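Local coordinates for protein MHC class I antigen (PDB 7CPO) that probably presents peptides in the groove of a class I MHC complex on the cell surface, for inspection by T cells of the green anole lizard, at residues L81-L84 with A85-N89; C166-W169 with L170-Y173; Y173-Y176 with G177-T180. All coordinates share one frame; numbering follows the deposited sequence.

Contact 1 (L81-L84 with A85-N89); sequences LATL and AEYYN
The last turn of helix 62-87 is held by hydrogen bonds from Y87 N to T83 O and from Y88 N to L84 O, both 2.9 Å, with a weak one from A85 N to L81 O, before the helix closes in a Schellman motif whose C-prime residue is N89, with positive phi (45°).

T83 and Y87 lie side by side and point the same way. The methyl CG2 of T83 sits over one face of the Y87 ring, offset toward the rim. It makes a CH-pi contact 3.8 Å from the ring centroid, 18° off the ring normal. With chi1 at -67°, T83 OG1 lies beside its own backbone N and forms a weak hydrogen bond with D79 O. This sends CG2 anti to N, over the Y87 face. The threonine thus uses its two branches differently, the hydroxyl on its own helix and the methyl on the ring.

L84 carries the next contact. Its CD2 meets the Y87 ring obliquely, 3.7 Å from CD2 of Y87. The same methyl also comes within 4.1 Å of Y88 CE2. At the edge of the Y88 ring, near its plane, lies L84 O, 3.3 Å from Y88 CD2.

The Y87 hydroxyl hydrogen-bonds the backbone of the bound peptide, so this end of the helix lines the peptide groove. On the sheet side, L84, Y87 and Y88 touch Y124 of strand 122-128, and L81 and L84 pack on F97 of strand 96-105. Y87 also touches N143, T144 and K147 of helix 141-149.

Contact 2 (C166-W169 with L170-Y173); sequences CIEW and LQRY
R172 lies across W169 in a cation-pi contact, one turn apart on helix 152-176. R172 CB starts 3.4 Å from W169 O, and CG passes E168 O. CD comes alongside W169 CE3 and CZ3, both at 4.0 Å. The chain then bends at chi3 (-142°), which brings the guanidinium over the indole. CZ is 4.5 Å from the centroid of the six-membered ring and almost on its normal. NH1 comes closest, 3.4 Å from W169 CD2. The guanidinium plane is turned 71° from the indole plane, so an edge of the group meets the ring rather than its flat face.

Y173 meets the same indole obliquely, with W169 CE3 3.6 Å from Y173 OH. W169 O lies over one face of the Y173 ring and accepts Y173 N at 2.7 Å. A water donates to E168 O and weakly to Q171 OE1.

Y173 OH hydrogen-bonds both Y62 OH and the peptide backbone, and W169 meets a peptide side chain, which places this turn on the groove wall. On the sheet side, L170 packs on V30 of strand 25-30, and C166 is tied by a disulfide to C103 of strand 96-105.

Contact 3 (Y173-Y176 with G177-T180); sequences YLNY and GKET
Y173 O accepts a hydrogen bond from G177 N at 2.8 Å, the last i to i+4 bond here as helix 152-176 of the MHC class I peptide-binding platform ends. G177 leaves helical geometry and takes the N-cap position of the short helix 178-181.

L174 O lies 3.0 Å from K178 N, at an angle too poor for a hydrogen bond. This marks the break between the two helices. K178 CB also lies close to this oxygen, at 3.2 Å.

N175 and K178 lie side by side and point the same way. K178 CG is 3.4 Å from N175 O, and the aliphatic chain continues past the amide, with K178 CE 3.8 Å from N175 OD1. The first torsion of K178 (57°) sets CG between its own N and carbonyl carbon and lays the chain against N175. Further out, the chain bends at chi4 (71°).

Y176 packs on W51, and its carbonyl oxygen is hydrogen-bonded by K54 NZ. The E179 chain bends at chi2 (75°), and its carboxylate comes back toward the end of the first helix. E179 OE1 lies 3.2 Å from Y176 O. Both are acceptors, so they do not bond each other. K54 also forms a long, weak ion pair with E179. Within the second segment, K178 NZ forms a salt bridge with E179 OE2 at 3.6 Å.

The three contacts come in chain order within the alpha 1 and alpha 2 domains. Contact 1 closes helix 62-87. Contact 2 lies on helix 152-176, and contact 3 spans the break between that helix and helix 178-181. Contacts 2 and 3 share Y173, and their centres are about 11 Å apart. Contact 1 is distant: its centre lies about 36 Å from that of contact 2 and about 42 Å from that of contact 3. The two long helices flank the peptide groove over the eight-stranded antiparallel sheet. Contact 1 and the shared Y173 thus touch the peptide at widely separated points of the groove, consistent with gripping it at two places.

Contact 1 (L81-L84 with A85-N89)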
ATOM      1  N   LEU A  81      -7.709   4.084  22.027  1.00 19.97           N
ATOM      2  CA  LEU A  81      -6.320   4.116  22.475  1.00 24.40           C
ATOM      3  C   LEU A  81      -6.221   4.329  23.982  1.00 33.65           C
ATOM      4  O   LEU A  81      -5.353   3.738  24.635  1.00 28.85           O
ATOM      5  CB  LEU A  81      -5.556   5.207  21.726  1.00 24.50           C
ATOM      6  CG  LEU A  81      -5.190   4.756  20.315  1.00 26.26           C
ATOM      7  CD1 LEU A  81      -4.906   5.924  19.383  1.00 21.95           C
ATOM      8  CD2 LEU A  81      -4.021   3.795  20.396  1.00 26.08           C
ATOM      9  N   ALA A  82      -7.113   5.153  24.560  1.00 27.80           N
ATOM     10  CA  ALA A  82      -7.084   5.370  26.006  1.00 26.47           C
ATOM     11  C   ALA A  82      -7.514   4.122  26.767  1.00 33.33           C
ATOM     12  O   ALA A  82      -6.925   3.782  27.799  1.00 44.62           O
ATOM     13  CB  ALA A  82      -7.971   6.552  26.389  1.00 17.68           C
ATOM     14  N   THR A  83      -8.535   3.425  26.275  1.00 35.67           N
ATOM     15  CA  THR A  83      -9.038   2.254  26.985  1.00 35.01           C
ATOM     16  C   THR A  83      -8.053   1.092  26.914  1.00 39.38           C
ATOM     17  O   THR A  83      -7.900   0.342  27.891  1.00 35.52           O
ATOM     18  CB  THR A  83     -10.394   1.852  26.410  1.00 27.29           C
ATOM     19  OG1 THR A  83     -11.352   2.873  26.709  1.00 34.05           O
ATOM     20  CG2 THR A  83     -10.858   0.537  26.984  1.00 23.03           C
ATOM     21  N   LEU A  84      -7.377   0.924  25.766  1.00 30.31           N
ATOM     22  CA  LEU A  84      -6.439  -0.186  25.620  1.00 38.40           C
ATOM     23  C   LEU A  84      -5.214  -0.012  26.499  1.00 34.07           C
ATOM     24  O   LEU A  84      -4.617  -1.004  26.925  1.00 34.23           O
ATOM     25  CB  LEU A  84      -5.992  -0.346  24.172  1.00 32.71           C
ATOM     26  CG  LEU A  84      -7.140  -0.852  23.320  1.00 37.92           C
ATOM     27  CD1 LEU A  84      -6.793  -0.759  21.866  1.00 32.31           C
ATOM     28  CD2 LEU A  84      -7.457  -2.252  23.732  1.00 39.83           C
ATOM     29  N   ALA A  85      -4.806   1.229  26.747  1.00 34.67           N
ATOM     30  CA  ALA A  85      -3.771   1.464  27.740  1.00 37.37           C
ATOM     31  C   ALA A  85      -4.169   0.855  29.074  1.00 38.03           C
ATOM     32  O   ALA A  85      -3.360   0.188  29.726  1.00 40.32           O
ATOM     33  CB  ALA A  85      -3.514   2.962  27.883  1.00 32.06           C
ATOM     34  N   GLU A  86      -5.426   1.049  29.479  1.00 30.18           N
ATOM     35  CA  GLU A  86      -5.904   0.452  30.719  1.00 38.40           C
ATOM     36  C   GLU A  86      -5.931  -1.071  30.619  1.00 38.98           C
ATOM     37  O   GLU A  86      -5.383  -1.764  31.481  1.00 37.17           O
ATOM     38  CB  GLU A  86      -7.281   1.023  31.074  1.00 43.39           C
ATOM     39  CG  GLU A  86      -7.197   2.418  31.742  1.00 49.07           C
ATOM     40  CD  GLU A  86      -8.466   3.279  31.610  1.00 63.48           C
ATOM     41  OE1 GLU A  86      -8.574   4.074  30.644  1.00 70.93           O
ATOM     42  OE2 GLU A  86      -9.352   3.174  32.487  1.00 74.54           O
ATOM     43  N   TYR A  87      -6.519  -1.605  29.541  1.00 37.61           N
ATOM     44  CA  TYR A  87      -6.627  -3.056  29.363  1.00 38.53           C
ATOM     45  C   TYR A  87      -5.273  -3.748  29.462  1.00 37.01           C
ATOM     46  O   TYR A  87      -5.163  -4.837  30.043  1.00 35.43           O
ATOM     47  CB  TYR A  87      -7.247  -3.378  28.005  1.00 35.40           C
ATOM     48  CG  TYR A  87      -8.745  -3.205  27.886  1.00 38.37           C
ATOM     49  CD1 TYR A  87      -9.546  -2.913  28.990  1.00 30.03           C
ATOM     50  CD2 TYR A  87      -9.361  -3.351  26.650  1.00 37.41           C
ATOM     51  CE1 TYR A  87     -10.928  -2.769  28.847  1.00 26.51           C
ATOM     52  CE2 TYR A  87     -10.712  -3.218  26.503  1.00 29.97           C
ATOM     53  CZ  TYR A  87     -11.492  -2.930  27.593  1.00 28.94           C
ATOM     54  OH  TYR A  87     -12.837  -2.814  27.383  1.00 31.39           O
ATOM     55  N   TYR A  88      -4.246  -3.160  28.855  1.00 35.89           N
ATOM     56  CA  TYR A  88      -2.892  -3.689  28.898  1.00 34.97           C
ATOM     57  C   TYR A  88      -2.067  -3.063  30.024  1.00 48.18           C
ATOM     58  O   TYR A  88      -0.870  -3.359  30.140  1.00 36.73           O
ATOM     59  CB  TYR A  88      -2.215  -3.482  27.540  1.00 38.53           C
ATOM     60  CG  TYR A  88      -2.783  -4.380  26.456  1.00 44.46           C
ATOM     61  CD1 TYR A  88      -2.345  -5.694  26.307  1.00 40.15           C
ATOM     62  CD2 TYR A  88      -3.780  -3.920  25.594  1.00 38.18           C
ATOM     63  CE1 TYR A  88      -2.867  -6.525  25.322  1.00 36.43           C
ATOM     64  CE2 TYR A  88      -4.310  -4.747  24.604  1.00 41.56           C
ATOM     65  CZ  TYR A  88      -3.851  -6.047  24.478  1.00 44.22           C
ATOM     66  OH  TYR A  88      -4.373  -6.865  23.502  1.00 38.03           O
ATOM     67  N   ASN A  89      -2.697  -2.236  30.868  1.00 42.29           N
ATOM     68  CA  ASN A  89      -2.057  -1.590  32.019  1.00 51.52           C
ATOM     69  C   ASN A  89      -0.690  -1.003  31.656  1.00 47.45           C
ATOM     70  O   ASN A  89       0.345  -1.368  32.223  1.00 40.65           O
ATOM     71  CB  ASN A  89      -1.937  -2.558  33.197  1.00 55.11           C
ATOM     72  CG  ASN A  89      -1.425  -1.875  34.449  1.00 53.90           C
ATOM     73  OD1 ASN A  89      -0.338  -2.170  34.932  1.00 59.94           O
ATOM     74  ND2 ASN A  89      -2.197  -0.909  34.951  1.00 57.89           N
TER

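Contact 2 (C166-W169 with L170-Y173)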
ATOM      1  N   CYS A 166     -21.312  -2.700   1.362  1.00 22.14           N
ATOM      2  CA  CYS A 166     -19.962  -2.599   0.810  1.00 20.52           C
ATOM      3  C   CYS A 166     -19.899  -3.096  -0.639  1.00 20.40           C
ATOM      4  O   CYS A 166     -19.234  -2.483  -1.485  1.00 17.21           O
ATOM      5  CB  CYS A 166     -18.994  -3.403   1.685  1.00 17.87           C
ATOM      6  SG  CYS A 166     -17.235  -3.403   1.153  1.00 41.52           S
ATOM      7  N   ILE A 167     -20.570  -4.214  -0.934  1.00 21.33           N
ATOM      8  CA  ILE A 167     -20.579  -4.779  -2.284  1.00 21.70           C
ATOM      9  C   ILE A 167     -21.308  -3.858  -3.249  1.00 15.92           C
ATOM     10  O   ILE A 167     -20.885  -3.670  -4.395  1.00 14.45           O
ATOM     11  CB  ILE A 167     -21.208  -6.189  -2.248  1.00 21.78           C
ATOM     12  CG1 ILE A 167     -20.296  -7.163  -1.485  1.00 23.46           C
ATOM     13  CG2 ILE A 167     -21.509  -6.703  -3.652  1.00 11.00           C
ATOM     14  CD1 ILE A 167     -19.060  -7.616  -2.301  1.00 17.10           C
ATOM     15  N   GLU A 168     -22.418  -3.273  -2.804  1.00 20.37           N
ATOM     16  CA  GLU A 168     -23.183  -2.366  -3.649  1.00 22.12           C
ATOM     17  C   GLU A 168     -22.384  -1.113  -3.997  1.00 23.27           C
ATOM     18  O   GLU A 168     -22.396  -0.663  -5.149  1.00 21.99           O
ATOM     19  CB  GLU A 168     -24.489  -2.002  -2.956  1.00 20.29           C
ATOM     20  CG  GLU A 168     -25.540  -3.082  -3.126  1.00 25.04           C
ATOM     21  CD  GLU A 168     -26.646  -2.993  -2.101  1.00 36.44           C
ATOM     22  OE1 GLU A 168     -26.620  -2.055  -1.271  1.00 52.92           O
ATOM     23  OE2 GLU A 168     -27.543  -3.859  -2.125  1.00 42.97           O
ATOM     24  N   TRP A 169     -21.671  -0.542  -3.027  1.00 16.54           N
ATOM     25  CA  TRP A 169     -20.814   0.591  -3.356  1.00 17.79           C
ATOM     26  C   TRP A 169     -19.673   0.165  -4.274  1.00 23.25           C
ATOM     27  O   TRP A 169     -19.369   0.852  -5.261  1.00 16.60           O
ATOM     28  CB  TRP A 169     -20.285   1.222  -2.081  1.00 12.64           C
ATOM     29  CG  TRP A 169     -21.338   2.050  -1.410  1.00 23.99           C
ATOM     30  CD1 TRP A 169     -21.995   1.749  -0.261  1.00 15.08           C
ATOM     31  CD2 TRP A 169     -21.874   3.303  -1.868  1.00 16.66           C
ATOM     32  NE1 TRP A 169     -22.892   2.728   0.035  1.00 20.77           N
ATOM     33  CE2 TRP A 169     -22.839   3.702  -0.929  1.00 21.03           C
ATOM     34  CE3 TRP A 169     -21.622   4.124  -2.967  1.00 14.77           C
ATOM     35  CZ2 TRP A 169     -23.570   4.900  -1.053  1.00 13.82           C
ATOM     36  CZ3 TRP A 169     -22.347   5.318  -3.097  1.00 24.20           C
ATOM     37  CH2 TRP A 169     -23.313   5.688  -2.143  1.00 16.05           C
ATOM     38  N   LEU A 170     -19.052  -0.981  -3.976  1.00 20.46           N
ATOM     39  CA  LEU A 170     -17.985  -1.488  -4.823  1.00 18.58           C
ATOM     40  C   LEU A 170     -18.461  -1.604  -6.262  1.00 21.28           C
ATOM     41  O   LEU A 170     -17.784  -1.151  -7.187  1.00 18.91           O
ATOM     42  CB  LEU A 170     -17.493  -2.840  -4.305  1.00 15.03           C
ATOM     43  CG  LEU A 170     -16.539  -3.570  -5.266  1.00 21.19           C
ATOM     44  CD1 LEU A 170     -15.325  -2.710  -5.590  1.00 15.97           C
ATOM     45  CD2 LEU A 170     -16.106  -4.931  -4.723  1.00 15.83           C
ATOM     46  N   GLN A 171     -19.653  -2.170  -6.461  1.00 17.24           N
ATOM     47  CA  GLN A 171     -20.169  -2.308  -7.813  1.00 19.82           C
ATOM     48  C   GLN A 171     -20.466  -0.953  -8.444  1.00 18.54           C
ATOM     49  O   GLN A 171     -20.278  -0.785  -9.651  1.00 17.65           O
ATOM     50  CB  GLN A 171     -21.412  -3.186  -7.815  1.00 18.76           C
ATOM     51  CG  GLN A 171     -21.141  -4.654  -7.562  1.00 18.49           C
ATOM     52  CD  GLN A 171     -22.360  -5.364  -7.018  1.00 28.87           C
ATOM     53  OE1 GLN A 171     -23.304  -4.718  -6.547  1.00 30.94           O
ATOM     54  NE2 GLN A 171     -22.371  -6.692  -7.106  1.00 26.09           N
ATOM     55  N   ARG A 172     -20.921   0.022  -7.656  1.00 18.16           N
ATOM     56  CA  ARG A 172     -21.081   1.373  -8.185  1.00 19.86           C
ATOM     57  C   ARG A 172     -19.737   1.960  -8.567  1.00 20.35           C
ATOM     58  O   ARG A 172     -19.597   2.565  -9.634  1.00 16.76           O
ATOM     59  CB  ARG A 172     -21.764   2.292  -7.168  1.00 16.62           C
ATOM     60  CG  ARG A 172     -23.233   2.429  -7.322  1.00 23.16           C
ATOM     61  CD  ARG A 172     -23.832   3.232  -6.173  1.00 29.86           C
ATOM     62  NE  ARG A 172     -25.124   2.654  -5.815  1.00 35.24           N
ATOM     63  CZ  ARG A 172     -25.452   2.174  -4.619  1.00 31.34           C
ATOM     64  NH1 ARG A 172     -24.593   2.211  -3.596  1.00 33.85           N
ATOM     65  NH2 ARG A 172     -26.663   1.665  -4.447  1.00 38.37           N
ATOM     66  N   TYR A 173     -18.737   1.803  -7.693  1.00 21.46           N
ATOM     67  CA  TYR A 173     -17.436   2.416  -7.941  1.00 19.32           C
ATOM     68  C   TYR A 173     -16.801   1.842  -9.200  1.00 17.06           C
ATOM     69  O   TYR A 173     -16.251   2.585 -10.019  1.00 16.05           O
ATOM     70  CB  TYR A 173     -16.531   2.213  -6.725  1.00 13.73           C
ATOM     71  CG  TYR A 173     -16.998   2.939  -5.472  1.00 14.29           C
ATOM     72  CD1 TYR A 173     -17.821   4.060  -5.556  1.00 16.67           C
ATOM     73  CD2 TYR A 173     -16.617   2.502  -4.201  1.00 14.02           C
ATOM     74  CE1 TYR A 173     -18.249   4.737  -4.401  1.00 15.20           C
ATOM     75  CE2 TYR A 173     -17.030   3.170  -3.055  1.00 14.38           C
ATOM     76  CZ  TYR A 173     -17.851   4.285  -3.164  1.00 16.64           C
ATOM     77  OH  TYR A 173     -18.265   4.952  -2.038  1.00 16.25           O
TER
HETATM   78  O   HOH W   1     -24.359  -1.455  -6.966  1.00 18.83           O

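Contact 3 (Y173-Y176 with G177-T180)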
ATOM      1  N   TYR A 173     -18.737   1.803  -7.693  1.00 21.46           N
ATOM      2  CA  TYR A 173     -17.436   2.416  -7.941  1.00 19.32           C
ATOM      3  C   TYR A 173     -16.801   1.842  -9.200  1.00 17.06           C
ATOM      4  O   TYR A 173     -16.251   2.585 -10.019  1.00 16.05           O
ATOM      5  CB  TYR A 173     -16.531   2.213  -6.725  1.00 13.73           C
ATOM      6  CG  TYR A 173     -16.998   2.939  -5.472  1.00 14.29           C
ATOM      7  CD1 TYR A 173     -17.821   4.060  -5.556  1.00 16.67           C
ATOM      8  CD2 TYR A 173     -16.617   2.502  -4.201  1.00 14.02           C
ATOM      9  CE1 TYR A 173     -18.249   4.737  -4.401  1.00 15.20           C
ATOM     10  CE2 TYR A 173     -17.030   3.170  -3.055  1.00 14.38           C
ATOM     11  CZ  TYR A 173     -17.851   4.285  -3.164  1.00 16.64           C
ATOM     12  OH  TYR A 173     -18.265   4.952  -2.038  1.00 16.25           O
ATOM     13  N   LEU A 174     -16.904   0.525  -9.389  1.00 15.07           N
ATOM     14  CA  LEU A 174     -16.267  -0.110 -10.535  1.00 14.73           C
ATOM     15  C   LEU A 174     -16.802   0.450 -11.838  1.00 15.71           C
ATOM     16  O   LEU A 174     -16.043   0.672 -12.783  1.00 15.75           O
ATOM     17  CB  LEU A 174     -16.477  -1.621 -10.485  1.00 13.84           C
ATOM     18  CG  LEU A 174     -15.546  -2.387  -9.547  1.00 13.77           C
ATOM     19  CD1 LEU A 174     -16.093  -3.779  -9.348  1.00 10.60           C
ATOM     20  CD2 LEU A 174     -14.139  -2.431 -10.136  1.00 14.78           C
ATOM     21  N   ASN A 175     -18.110   0.696 -11.907  1.00 16.94           N
ATOM     22  CA  ASN A 175     -18.668   1.311 -13.100  1.00 16.38           C
ATOM     23  C   ASN A 175     -18.208   2.758 -13.235  1.00 19.06           C
ATOM     24  O   ASN A 175     -17.794   3.184 -14.316  1.00 19.98           O
ATOM     25  CB  ASN A 175     -20.192   1.242 -13.073  1.00 18.28           C
ATOM     26  CG  ASN A 175     -20.813   2.057 -14.198  1.00 18.51           C
ATOM     27  OD1 ASN A 175     -20.632   1.733 -15.363  1.00 27.74           O
ATOM     28  ND2 ASN A 175     -21.521   3.123 -13.854  1.00 17.16           N
ATOM     29  N   TYR A 176     -18.275   3.522 -12.137  1.00 16.66           N
ATOM     30  CA  TYR A 176     -17.822   4.908 -12.135  1.00 18.18           C
ATOM     31  C   TYR A 176     -16.417   5.021 -12.701  1.00 19.76           C
ATOM     32  O   TYR A 176     -16.156   5.850 -13.581  1.00 20.51           O
ATOM     33  CB  TYR A 176     -17.839   5.475 -10.720  1.00 14.01           C
ATOM     34  CG  TYR A 176     -19.198   5.767 -10.176  1.00 20.44           C
ATOM     35  CD1 TYR A 176     -20.316   5.776 -11.001  1.00 20.59           C
ATOM     36  CD2 TYR A 176     -19.373   6.031  -8.817  1.00 18.69           C
ATOM     37  CE1 TYR A 176     -21.572   6.062 -10.486  1.00 15.57           C
ATOM     38  CE2 TYR A 176     -20.616   6.307  -8.297  1.00 17.05           C
ATOM     39  CZ  TYR A 176     -21.711   6.315  -9.128  1.00 22.33           C
ATOM     40  OH  TYR A 176     -22.947   6.587  -8.587  1.00 31.15           O
ATOM     41  N   GLY A 177     -15.498   4.187 -12.206  1.00 14.04           N
ATOM     42  CA  GLY A 177     -14.088   4.341 -12.528  1.00 18.76           C
ATOM     43  C   GLY A 177     -13.496   3.302 -13.455  1.00 15.74           C
ATOM     44  O   GLY A 177     -12.281   3.126 -13.474  1.00 19.34           O
ATOM     45  N   LYS A 178     -14.336   2.616 -14.232  1.00 18.46           N
ATOM     46  CA  LYS A 178     -13.866   1.497 -15.055  1.00 22.40           C
ATOM     47  C   LYS A 178     -12.753   1.909 -16.023  1.00 21.99           C
ATOM     48  O   LYS A 178     -11.832   1.125 -16.287  1.00 27.10           O
ATOM     49  CB  LYS A 178     -15.041   0.903 -15.836  1.00 24.55           C
ATOM     50  CG  LYS A 178     -15.783   1.911 -16.746  1.00 19.03           C
ATOM     51  CD  LYS A 178     -17.080   1.301 -17.251  1.00 19.21           C
ATOM     52  CE  LYS A 178     -17.954   2.317 -17.969  1.00 22.58           C
ATOM     53  NZ  LYS A 178     -17.437   2.740 -19.296  1.00 30.10           N
ATOM     54  N   GLU A 179     -12.829   3.124 -16.576  1.00 21.77           N
ATOM     55  CA  GLU A 179     -11.857   3.550 -17.581  1.00 23.25           C
ATOM     56  C   GLU A 179     -10.441   3.543 -17.030  1.00 27.67           C
ATOM     57  O   GLU A 179      -9.495   3.227 -17.759  1.00 27.02           O
ATOM     58  CB  GLU A 179     -12.207   4.939 -18.124  1.00 13.42           C
ATOM     59  CG  GLU A 179     -13.708   5.168 -18.374  1.00 40.07           C
ATOM     60  CD  GLU A 179     -14.590   5.389 -17.084  1.00 53.37           C
ATOM     61  OE1 GLU A 179     -14.081   5.755 -15.978  1.00 31.70           O
ATOM     62  OE2 GLU A 179     -15.825   5.181 -17.199  1.00 48.16           O
ATOM     63  N   THR A 180     -10.263   3.869 -15.757  1.00 25.61           N
ATOM     64  CA  THR A 180      -8.928   3.783 -15.183  1.00 26.58           C
ATOM     65  C   THR A 180      -8.734   2.560 -14.293  1.00 26.43           C
ATOM     66  O   THR A 180      -7.619   2.034 -14.232  1.00 25.48           O
ATOM     67  CB  THR A 180      -8.597   5.064 -14.406  1.00 24.85           C
ATOM     68  OG1 THR A 180      -9.532   5.249 -13.341  1.00 37.27           O
ATOM     69  CG2 THR A 180      -8.689   6.263 -15.323  1.00 30.00           C
TER